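3' terminal uridylyl transferase (PDB 5HZD) adds uridines from UTP to the 3'-hydroxyl end of guide RNAs, ribosomal RNAs and some mRNAs during mitochondrial RNA editing in trypanosomes. Local coordinates at residues F107-S112 and D125-D130; R171-K176 and S288-G293; I341-Y346 and D397-F402. All coordinates share one frame; numbering follows the deposited sequence. Where two conformers were deposited one is given.

Overall arrangement
Interactions 1 and 2 belong to the same mixed sheet of the nucleotidyltransferase palm, in this piece of the enzyme that runs from the zinc finger through the catalytic core; interaction 3 lies among helices, its centre about 27 Å from that of interaction 1. Interaction 1 is buried and built on regular backbone bonding. Interaction 2, next to it, is partly buried: S288 pairs through its backbone with F126 and V128, and beyond it regular pairing gives way to a bridging water and a guanidinium set against a valine. Interaction 3 is buried again, but there two helices meet through aromatic rings, with a weak Y346 bond between the segments and Y406 of the second helix bonding M342 O.

Interaction 1 of 3, residues F107-S112 and D125-D130; sequences FIFGSS and DFAVVD
F107 to F109 pair antiparallel with D125 to A127, the two short strand axes coming within 4.7 Å of each other at 143°. F107 and A127 form a hydrogen-bonded pair with both bonds made: F107 N to A127 O and A127 N to F107 O, each 2.8 Å. I108 and F126 are the non-hydrogen-bonded pair between, and F109 N then reaches D125 O at 2.9 Å. The strand stops at F109; G110, with a phi of 94°, is the N-cap of helix 111-114.

On one face of the sheet lie F107, F109, D125 and A127. F109 has its CG between the backbone N and the carbonyl carbon (chi1 67°), the crowded position, and this lays the ring across D125. The CB of D125 sits 3.4 Å from the centroid of the F109 ring, almost on its normal, and the carboxylate is stacked nearly flat against the same ring. F109 CE1 also meets A127 CB, while the F107 ring turns its edge to A127 O and packs CE1 on V129 CB at 3.8 Å. On the other face I108 and F126 lie side by side, CG1 against CE1 at 3.7 Å; R90 of helix 80-100 touches both, and L93 packs on F126.

This is the two-strand start of the nucleotidyltransferase palm, with the family's Gly-Ser element (G110, S111) on one strand's exit and the second aspartate of the D123-D125 pair on the other. G110 N is held by S297 OG, from the UTP site. By similarity S111 binds UTP and D125 the catalytic magnesium ion; the F109 ring, pressed on D125 from its CB to its carboxylate, probably limits how far that carboxylate can swing.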
loop_
_atom_site.group_PDB
_atom_site.type_symbol
_atom_site.label_atom_id
_atom_site.label_comp_id
_atom_site.label_asym_id
_atom_site.label_seq_id
_atom_site.Cartn_x
_atom_site.Cartn_y
_atom_site.Cartn_z
ATOM N N PHE A 107 3.372 13.248 -2.658
ATOM C CA PHE A 107 2.109 12.598 -3.024
ATOM C C PHE A 107 1.936 11.392 -2.120
ATOM O O PHE A 107 2.861 10.586 -2.014
ATOM C CB PHE A 107 2.224 12.047 -4.452
ATOM C CG PHE A 107 2.436 13.103 -5.522
ATOM C CD1 PHE A 107 3.679 13.741 -5.645
ATOM C CD2 PHE A 107 1.444 13.402 -6.447
ATOM C CE1 PHE A 107 3.899 14.692 -6.617
ATOM C CE2 PHE A 107 1.672 14.346 -7.447
ATOM C CZ PHE A 107 2.885 15.007 -7.520
ATOM N N ILE A 108 0.785 11.231 -1.467
ATOM C CA ILE A 108 0.523 9.968 -0.750
ATOM C C ILE A 108 0.081 8.888 -1.743
ATOM O O ILE A 108 -0.713 9.161 -2.649
ATOM C CB ILE A 108 -0.544 10.143 0.317
ATOM C CG1 ILE A 108 0.009 11.020 1.447
ATOM C CG2 ILE A 108 -1.013 8.756 0.859
ATOM C CD1 ILE A 108 -1.026 11.403 2.520
ATOM N N PHE A 109 0.580 7.667 -1.570
ATOM C CA PHE A 109 -0.011 6.539 -2.319
ATOM C C PHE A 109 -0.154 5.347 -1.413
ATOM O O PHE A 109 0.082 5.456 -0.213
ATOM C CB PHE A 109 0.734 6.249 -3.634
ATOM C CG PHE A 109 2.145 5.723 -3.469
ATOM C CD1 PHE A 109 3.209 6.586 -3.246
ATOM C CD2 PHE A 109 2.400 4.372 -3.567
ATOM C CE1 PHE A 109 4.527 6.085 -3.142
ATOM C CE2 PHE A 109 3.684 3.855 -3.429
ATOM C CZ PHE A 109 4.763 4.731 -3.210
ATOM N N GLY A 110 -0.601 4.223 -1.980
ATOM C CA GLY A 110 -0.916 3.073 -1.153
ATOM C C GLY A 110 -2.366 2.964 -0.749
ATOM O O GLY A 110 -3.246 3.482 -1.433
ATOM N N SER A 111 -2.613 2.289 0.376
ATOM C CA SER A 111 -3.986 1.923 0.721
ATOM C C SER A 111 -4.902 3.092 1.061
ATOM O O SER A 111 -6.112 2.975 0.927
ATOM C CB SER A 111 -4.031 0.864 1.831
ATOM O OG SER A 111 -3.604 1.400 3.075
ATOM N N SER A 112 -4.350 4.234 1.496
ATOM C CA SER A 112 -5.238 5.332 1.816
ATOM C C SER A 112 -5.840 5.891 0.540
ATOM O O SER A 112 -6.971 6.414 0.579
ATOM C CB SER A 112 -4.523 6.435 2.632
ATOM O OG SER A 112 -3.454 7.003 1.891
ATOM N N ASP A 125 2.652 5.496 2.257
ATOM C CA ASP A 125 3.703 5.701 1.254
ATOM C C ASP A 125 3.713 7.147 0.802
ATOM O O ASP A 125 2.663 7.718 0.487
ATOM C CB ASP A 125 3.468 4.822 0.021
ATOM C CG ASP A 125 3.797 3.370 0.287
ATOM O OD1 ASP A 125 5.003 3.051 0.317
ATOM O OD2 ASP A 125 2.851 2.571 0.462
ATOM N N PHE A 126 4.901 7.744 0.760
ATOM C CA PHE A 126 5.031 9.115 0.270
ATOM C C PHE A 126 5.948 9.066 -0.933
ATOM O O PHE A 126 7.058 8.529 -0.849
ATOM C CB PHE A 126 5.723 10.005 1.320
ATOM C CG PHE A 126 4.910 10.308 2.534
ATOM C CD1 PHE A 126 3.725 11.026 2.432
ATOM C CD2 PHE A 126 5.400 10.009 3.800
ATOM C CE1 PHE A 126 2.987 11.371 3.566
ATOM C CE2 PHE A 126 4.686 10.347 4.940
ATOM C CZ PHE A 126 3.484 11.039 4.842
ATOM N N ALA A 127 5.502 9.616 -2.053
ATOM C CA ALA A 127 6.365 9.775 -3.230
ATOM C C ALA A 127 6.768 11.239 -3.334
ATOM O O ALA A 127 5.924 12.120 -3.222
ATOM C CB ALA A 127 5.588 9.409 -4.505
ATOM N N VAL A 128 8.045 11.501 -3.578
ATOM C CA VAL A 128 8.547 12.881 -3.690
ATOM C C VAL A 128 8.937 13.106 -5.146
ATOM O O VAL A 128 9.868 12.480 -5.639
ATOM C CB VAL A 128 9.799 13.037 -2.788
ATOM C CG1 VAL A 128 10.442 14.438 -2.964
ATOM C CG2 VAL A 128 9.414 12.780 -1.308
ATOM N N VAL A 129 8.234 14.004 -5.841
ATOM C CA VAL A 129 8.377 14.155 -7.281
ATOM C C VAL A 129 8.302 15.630 -7.660
ATOM O O VAL A 129 7.411 16.365 -7.178
ATOM C CB VAL A 129 7.220 13.435 -8.041
ATOM C CG1 VAL A 129 7.392 13.595 -9.568
ATOM C CG2 VAL A 129 7.178 11.949 -7.648
ATOM N N ASP A 130 9.228 16.036 -8.531
ATOM C CA ASP A 130 9.200 17.319 -9.229
ATOM C C ASP A 130 8.550 17.022 -10.569
ATOM O O ASP A 130 9.174 16.413 -11.458
ATOM C CB ASP A 130 10.650 17.807 -9.411
ATOM C CG ASP A 130 10.783 19.074 -10.269
ATOM O OD1 ASP A 130 9.853 19.454 -11.022
ATOM O OD2 ASP A 130 11.887 19.682 -10.253
#

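Interaction 2 of 3, residues R171-K176 and S288-G293; sequences RVPIIK and SFRAFG
V172 lies against the guanidinium of R290 with both its methyls. CG1, anti to the backbone N (chi1 -176°), sits 3.8 Å above the guanidinium plane toward the rim, next to NE, and CG2 comes to 3.6 Å from NH1. R290 reaches this place by staying extended from CG to NE, its CG anti to its own carbonyl carbon. The group's main polar partner is on helix 143-156, where E143 OE2 takes NE in a salt bridge.

Further along, I174 holds CG1 between its backbone N and carbonyl carbon (chi1 58°), which places CG2 3.8 Å from S288 CB. Strands 174-177 and 285-288 are antiparallel neighbours in the palm sheet, bonded between I175 and L287. Just past the ends of both strands a water bridges the segments: it donates to P173 O at 2.8 Å and accepts from F289 N at 2.9 Å. F289 directs the edge of its ring, at CD2, to the same P173 O from 4.2 Å, while the ring packs on A146 and I150 of helix 143-156.

Segment 288-293 runs on to G293, part of the UTP site. R171, an RNA-binding residue by similarity, has NH1 4.9 Å from R290 NH1. E143 probably offsets the charge of R290 and so eases its nearness to R171; a sulfate bound near R171 is consistent with an anion-binding spot.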
loop_
_atom_site.group_PDB
_atom_site.type_symbol
_atom_site.label_atom_id
_atom_site.label_comp_id
_atom_site.label_asym_id
_atom_site.label_seq_id
_atom_site.Cartn_x
_atom_site.Cartn_y
_atom_site.Cartn_z
ATOM N N ARG A 171 16.938 -1.765 -4.586
ATOM C CA ARG A 171 16.686 -1.625 -6.018
ATOM C C ARG A 171 15.954 -0.309 -6.256
ATOM O O ARG A 171 16.190 0.393 -7.245
ATOM C CB ARG A 171 15.847 -2.799 -6.526
ATOM C CG ARG A 171 16.179 -3.249 -7.943
ATOM C CD ARG A 171 15.185 -4.300 -8.423
ATOM N NE ARG A 171 13.805 -3.921 -8.109
ATOM C CZ ARG A 171 13.048 -3.131 -8.867
ATOM N NH1 ARG A 171 13.529 -2.624 -9.993
ATOM N NH2 ARG A 171 11.804 -2.847 -8.496
ATOM N N VAL A 172 15.062 0.012 -5.328
ATOM C CA VAL A 172 14.419 1.314 -5.285
ATOM C C VAL A 172 14.851 1.938 -3.955
ATOM O O VAL A 172 14.353 1.538 -2.903
ATOM C CB VAL A 172 12.886 1.191 -5.330
ATOM C CG1 VAL A 172 12.246 2.556 -5.390
ATOM C CG2 VAL A 172 12.447 0.363 -6.538
ATOM N N PRO A 173 15.812 2.883 -3.986
ATOM C CA PRO A 173 16.220 3.456 -2.698
ATOM C C PRO A 173 15.091 4.230 -2.049
ATOM O O PRO A 173 14.336 4.942 -2.718
ATOM C CB PRO A 173 17.333 4.432 -3.089
ATOM C CG PRO A 173 17.853 3.868 -4.405
ATOM C CD PRO A 173 16.615 3.415 -5.098
ATOM N N ILE A 174 14.953 4.072 -0.737
ATOM C CA ILE A 174 13.867 4.708 0.001
ATOM C C ILE A 174 14.366 5.091 1.386
ATOM O O ILE A 174 15.472 4.718 1.789
ATOM C CB ILE A 174 12.634 3.790 0.166
ATOM C CG1 ILE A 174 13.027 2.493 0.884
ATOM C CG2 ILE A 174 12.017 3.454 -1.186
ATOM C CD1 ILE A 174 11.788 1.693 1.363
ATOM N N ILE A 175 13.557 5.885 2.087
ATOM C CA ILE A 175 13.743 6.118 3.512
ATOM C C ILE A 175 12.569 5.484 4.227
ATOM O O ILE A 175 11.427 5.746 3.893
ATOM C CB ILE A 175 13.739 7.638 3.848
ATOM C CG1 ILE A 175 14.941 8.333 3.186
ATOM C CG2 ILE A 175 13.816 7.818 5.386
ATOM C CD1 ILE A 175 14.873 9.867 3.290
ATOM N N LYS A 176 12.839 4.630 5.203
ATOM C CA LYS A 176 11.763 4.069 6.019
ATOM C C LYS A 176 11.777 4.750 7.358
ATOM O O LYS A 176 12.833 4.890 7.993
ATOM C CB LYS A 176 11.993 2.563 6.241
ATOM C CG LYS A 176 11.623 1.706 4.999
ATOM C CD LYS A 176 11.743 0.210 5.318
ATOM C CE LYS A 176 10.573 -0.257 6.145
ATOM N NZ LYS A 176 9.376 -0.406 5.238
ATOM N N SER A 288 9.778 7.501 -1.061
ATOM C CA SER A 288 10.416 7.151 -2.317
ATOM C C SER A 288 10.320 8.307 -3.282
ATOM O O SER A 288 9.688 9.333 -2.975
ATOM C CB SER A 288 9.734 5.918 -2.919
ATOM O OG SER A 288 8.330 6.154 -3.075
ATOM N N PHE A 289 10.948 8.144 -4.450
ATOM C CA PHE A 289 11.129 9.265 -5.367
ATOM C C PHE A 289 10.542 9.020 -6.746
ATOM O O PHE A 289 10.776 9.796 -7.684
ATOM C CB PHE A 289 12.622 9.604 -5.476
ATOM C CG PHE A 289 13.230 10.007 -4.171
ATOM C CD1 PHE A 289 13.132 11.321 -3.729
ATOM C CD2 PHE A 289 13.850 9.061 -3.351
ATOM C CE1 PHE A 289 13.669 11.721 -2.520
ATOM C CE2 PHE A 289 14.379 9.447 -2.136
ATOM C CZ PHE A 289 14.288 10.767 -1.713
ATOM N N ARG A 290 9.792 7.930 -6.869
ATOM C CA ARG A 290 9.210 7.567 -8.156
ATOM C C ARG A 290 7.702 7.708 -8.186
ATOM O O ARG A 290 7.040 7.695 -7.153
ATOM C CB ARG A 290 9.585 6.117 -8.486
ATOM C CG ARG A 290 11.101 5.907 -8.464
ATOM C CD ARG A 290 11.499 4.515 -8.920
ATOM N NE ARG A 290 12.935 4.319 -8.729
ATOM C CZ ARG A 290 13.579 3.213 -9.087
ATOM N NH1 ARG A 290 12.905 2.212 -9.640
ATOM N NH2 ARG A 290 14.886 3.107 -8.889
ATOM N N ALA A 291 7.143 7.823 -9.384
ATOM C CA ALA A 291 5.709 8.082 -9.528
ATOM C C ALA A 291 4.864 6.837 -9.752
ATOM O O ALA A 291 3.638 6.907 -9.648
ATOM C CB ALA A 291 5.464 9.079 -10.653
ATOM N N PHE A 292 5.477 5.690 -10.045
ATOM C CA PHE A 292 4.685 4.540 -10.477
ATOM C C PHE A 292 3.618 4.098 -9.473
ATOM O O PHE A 292 2.521 3.707 -9.879
ATOM C CB PHE A 292 5.581 3.359 -10.908
ATOM C CG PHE A 292 6.167 2.573 -9.762
ATOM C CD1 PHE A 292 5.523 1.449 -9.277
ATOM C CD2 PHE A 292 7.389 2.934 -9.202
ATOM C CE1 PHE A 292 6.057 0.718 -8.231
ATOM C CE2 PHE A 292 7.940 2.194 -8.162
ATOM C CZ PHE A 292 7.264 1.090 -7.674
ATOM N N GLY A 293 3.920 4.158 -8.181
ATOM C CA GLY A 293 2.970 3.706 -7.189
ATOM C C GLY A 293 1.727 4.569 -7.117
ATOM O O GLY A 293 0.642 4.099 -6.756
HETATM O O HOH W 1 12.767 5.961 -4.804
#

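Interaction 3 of 3, residues I341-Y346 and D397-F402; sequences IMWIYY and DMLVGF
Y346 lies over the backbone of F402, whose CA stands 3.7 Å from the centroid of the tyrosine ring and almost on its normal. This is the tight part. The ring runs along the opposing helix until OH reaches M398 O at 2.9 Å, a weak bond whose proton has another acceptor within reach; that carbonyl already takes F402 N in the helix. OH also comes to 3.3 Å from G401 C, an approach possible because glycine has no side chain there. W343, its CG anti to the backbone N (chi1 169°), closes up from beside Y346, setting CE3 3.7 Å from F402 CD2 with the two rings oblique at 61°. M342 adds to this apolar packing, its CB 4.0 Å from F402 CE2.

The segments 341-346 and 397-402, of helices 336-349 and 385-409, have axes at 108° in the helical part of the Cid1-like catalytic core, and the first helix begins at S336 and Y337 of the UTP site. W343 NE1 bonds to A310 O, and L317 of helix 310-324 covers both W343 and F402.

Toward its margins the contact slackens. L399 CD1 is 4.4 Å from W343 CZ3, and D397 is exposed and contributes almost nothing.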
loop_
_atom_site.group_PDB
_atom_site.type_symbol
_atom_site.label_atom_id
_atom_site.label_comp_id
_atom_site.label_asym_id
_atom_site.label_seq_id
_atom_site.Cartn_x
_atom_site.Cartn_y
_atom_site.Cartn_z
ATOM N N ILE A 341 -5.479 -7.429 -7.856
ATOM C CA ILE A 341 -5.762 -7.650 -9.266
ATOM C C ILE A 341 -6.608 -8.917 -9.453
ATOM O O ILE A 341 -7.537 -8.922 -10.275
ATOM C CB ILE A 341 -4.478 -7.673 -10.110
ATOM C CG1 ILE A 341 -3.861 -6.268 -10.096
ATOM C CG2 ILE A 341 -4.774 -8.134 -11.559
ATOM C CD1 ILE A 341 -2.381 -6.237 -10.499
ATOM N N MET A 342 -6.309 -9.981 -8.707
ATOM C CA MET A 342 -7.149 -11.165 -8.768
ATOM C C MET A 342 -8.602 -10.816 -8.436
ATOM O O MET A 342 -9.515 -11.263 -9.113
ATOM C CB MET A 342 -6.683 -12.249 -7.789
ATOM C CG MET A 342 -5.364 -12.883 -8.174
ATOM S SD MET A 342 -4.970 -14.252 -7.072
ATOM C CE MET A 342 -6.303 -15.398 -7.403
ATOM N N TRP A 343 -8.822 -10.048 -7.379
ATOM C CA TRP A 343 -10.177 -9.718 -6.968
ATOM C C TRP A 343 -10.854 -8.861 -8.016
ATOM O O TRP A 343 -11.991 -9.125 -8.414
ATOM C CB TRP A 343 -10.053 -8.983 -5.622
ATOM C CG TRP A 343 -11.283 -8.303 -5.075
ATOM C CD1 TRP A 343 -11.389 -6.979 -4.748
ATOM C CD2 TRP A 343 -12.520 -8.917 -4.645
ATOM N NE1 TRP A 343 -12.633 -6.725 -4.188
ATOM C CE2 TRP A 343 -13.330 -7.900 -4.106
ATOM C CE3 TRP A 343 -13.022 -10.220 -4.698
ATOM C CZ2 TRP A 343 -14.602 -8.138 -3.602
ATOM C CZ3 TRP A 343 -14.303 -10.457 -4.182
ATOM C CH2 TRP A 343 -15.083 -9.415 -3.669
ATOM N N ILE A 344 -10.167 -7.840 -8.498
ATOM C CA ILE A 344 -10.797 -6.942 -9.476
ATOM C C ILE A 344 -11.080 -7.663 -10.800
ATOM O O ILE A 344 -12.132 -7.450 -11.411
ATOM C CB ILE A 344 -9.912 -5.757 -9.731
ATOM C CG1 ILE A 344 -9.916 -4.901 -8.465
ATOM C CG2 ILE A 344 -10.447 -4.937 -10.890
ATOM C CD1 ILE A 344 -8.792 -3.850 -8.451
ATOM N N TYR A 345 -10.152 -8.518 -11.239
ATOM C CA TYR A 345 -10.375 -9.259 -12.491
ATOM C C TYR A 345 -11.631 -10.105 -12.372
ATOM O O TYR A 345 -12.453 -10.142 -13.294
ATOM C CB TYR A 345 -9.168 -10.146 -12.821
ATOM C CG TYR A 345 -9.368 -11.038 -14.013
ATOM C CD1 TYR A 345 -9.242 -10.539 -15.301
ATOM C CD2 TYR A 345 -9.683 -12.391 -13.830
ATOM C CE1 TYR A 345 -9.430 -11.389 -16.432
ATOM C CE2 TYR A 345 -9.854 -13.231 -14.926
ATOM C CZ TYR A 345 -9.734 -12.720 -16.207
ATOM O OH TYR A 345 -9.930 -13.538 -17.297
ATOM N N TYR A 346 -11.785 -10.772 -11.235
ATOM C CA TYR A 346 -13.021 -11.519 -10.962
ATOM C C TYR A 346 -14.254 -10.604 -11.016
ATOM O O TYR A 346 -15.272 -10.944 -11.649
ATOM C CB TYR A 346 -12.896 -12.227 -9.615
ATOM C CG TYR A 346 -14.215 -12.584 -8.969
ATOM C CD1 TYR A 346 -14.988 -13.637 -9.448
ATOM C CD2 TYR A 346 -14.663 -11.870 -7.877
ATOM C CE1 TYR A 346 -16.180 -13.988 -8.825
ATOM C CE2 TYR A 346 -15.856 -12.187 -7.256
ATOM C CZ TYR A 346 -16.619 -13.231 -7.749
ATOM O OH TYR A 346 -17.800 -13.566 -7.108
ATOM N N ASP A 397 -21.839 -13.429 -1.008
ATOM C CA ASP A 397 -21.965 -14.072 -2.320
ATOM C C ASP A 397 -20.713 -13.817 -3.169
ATOM O O ASP A 397 -20.212 -14.706 -3.880
ATOM C CB ASP A 397 -23.113 -13.450 -3.109
ATOM C CG ASP A 397 -24.476 -13.911 -2.666
ATOM O OD1 ASP A 397 -24.591 -14.919 -1.931
ATOM O OD2 ASP A 397 -25.454 -13.243 -3.089
ATOM N N MET A 398 -20.241 -12.578 -3.142
ATOM C CA MET A 398 -19.098 -12.199 -3.965
ATOM C C MET A 398 -17.810 -12.860 -3.523
ATOM O O MET A 398 -17.002 -13.284 -4.350
ATOM C CB MET A 398 -18.955 -10.687 -3.965
ATOM C CG MET A 398 -20.120 -10.065 -4.705
ATOM S SD MET A 398 -20.275 -8.284 -4.399
ATOM C CE MET A 398 -18.883 -7.632 -5.336
ATOM N N LEU A 399 -17.614 -12.950 -2.212
ATOM C CA LEU A 399 -16.399 -13.589 -1.705
ATOM C C LEU A 399 -16.393 -15.095 -1.951
ATOM O O LEU A 399 -15.388 -15.656 -2.404
ATOM C CB LEU A 399 -16.169 -13.276 -0.226
ATOM C CG LEU A 399 -14.748 -13.627 0.211
ATOM C CD1 LEU A 399 -13.733 -12.710 -0.438
ATOM C CD2 LEU A 399 -14.619 -13.580 1.764
ATOM N N VAL A 400 -17.510 -15.766 -1.690
ATOM C CA VAL A 400 -17.598 -17.189 -2.015
ATOM C C VAL A 400 -17.366 -17.384 -3.514
ATOM O O VAL A 400 -16.651 -18.295 -3.951
ATOM C CB VAL A 400 -18.989 -17.725 -1.634
ATOM C CG1 VAL A 400 -19.191 -19.145 -2.197
ATOM C CG2 VAL A 400 -19.103 -17.713 -0.167
ATOM N N GLY A 401 -17.924 -16.474 -4.301
ATOM C CA GLY A 401 -17.809 -16.544 -5.737
ATOM C C GLY A 401 -16.373 -16.376 -6.218
ATOM O O GLY A 401 -15.997 -16.976 -7.228
ATOM N N PHE A 402 -15.575 -15.582 -5.498
ATOM C CA PHE A 402 -14.164 -15.386 -5.846
ATOM C C PHE A 402 -13.419 -16.722 -5.697
ATOM O O PHE A 402 -12.662 -17.146 -6.582
ATOM C CB PHE A 402 -13.551 -14.308 -4.932
ATOM C CG PHE A 402 -12.034 -14.241 -4.951
ATOM C CD1 PHE A 402 -11.271 -15.003 -4.076
ATOM C CD2 PHE A 402 -11.386 -13.357 -5.805
ATOM C CE1 PHE A 402 -9.889 -14.941 -4.065
ATOM C CE2 PHE A 402 -10.009 -13.262 -5.795
ATOM C CZ PHE A 402 -9.263 -14.045 -4.914
#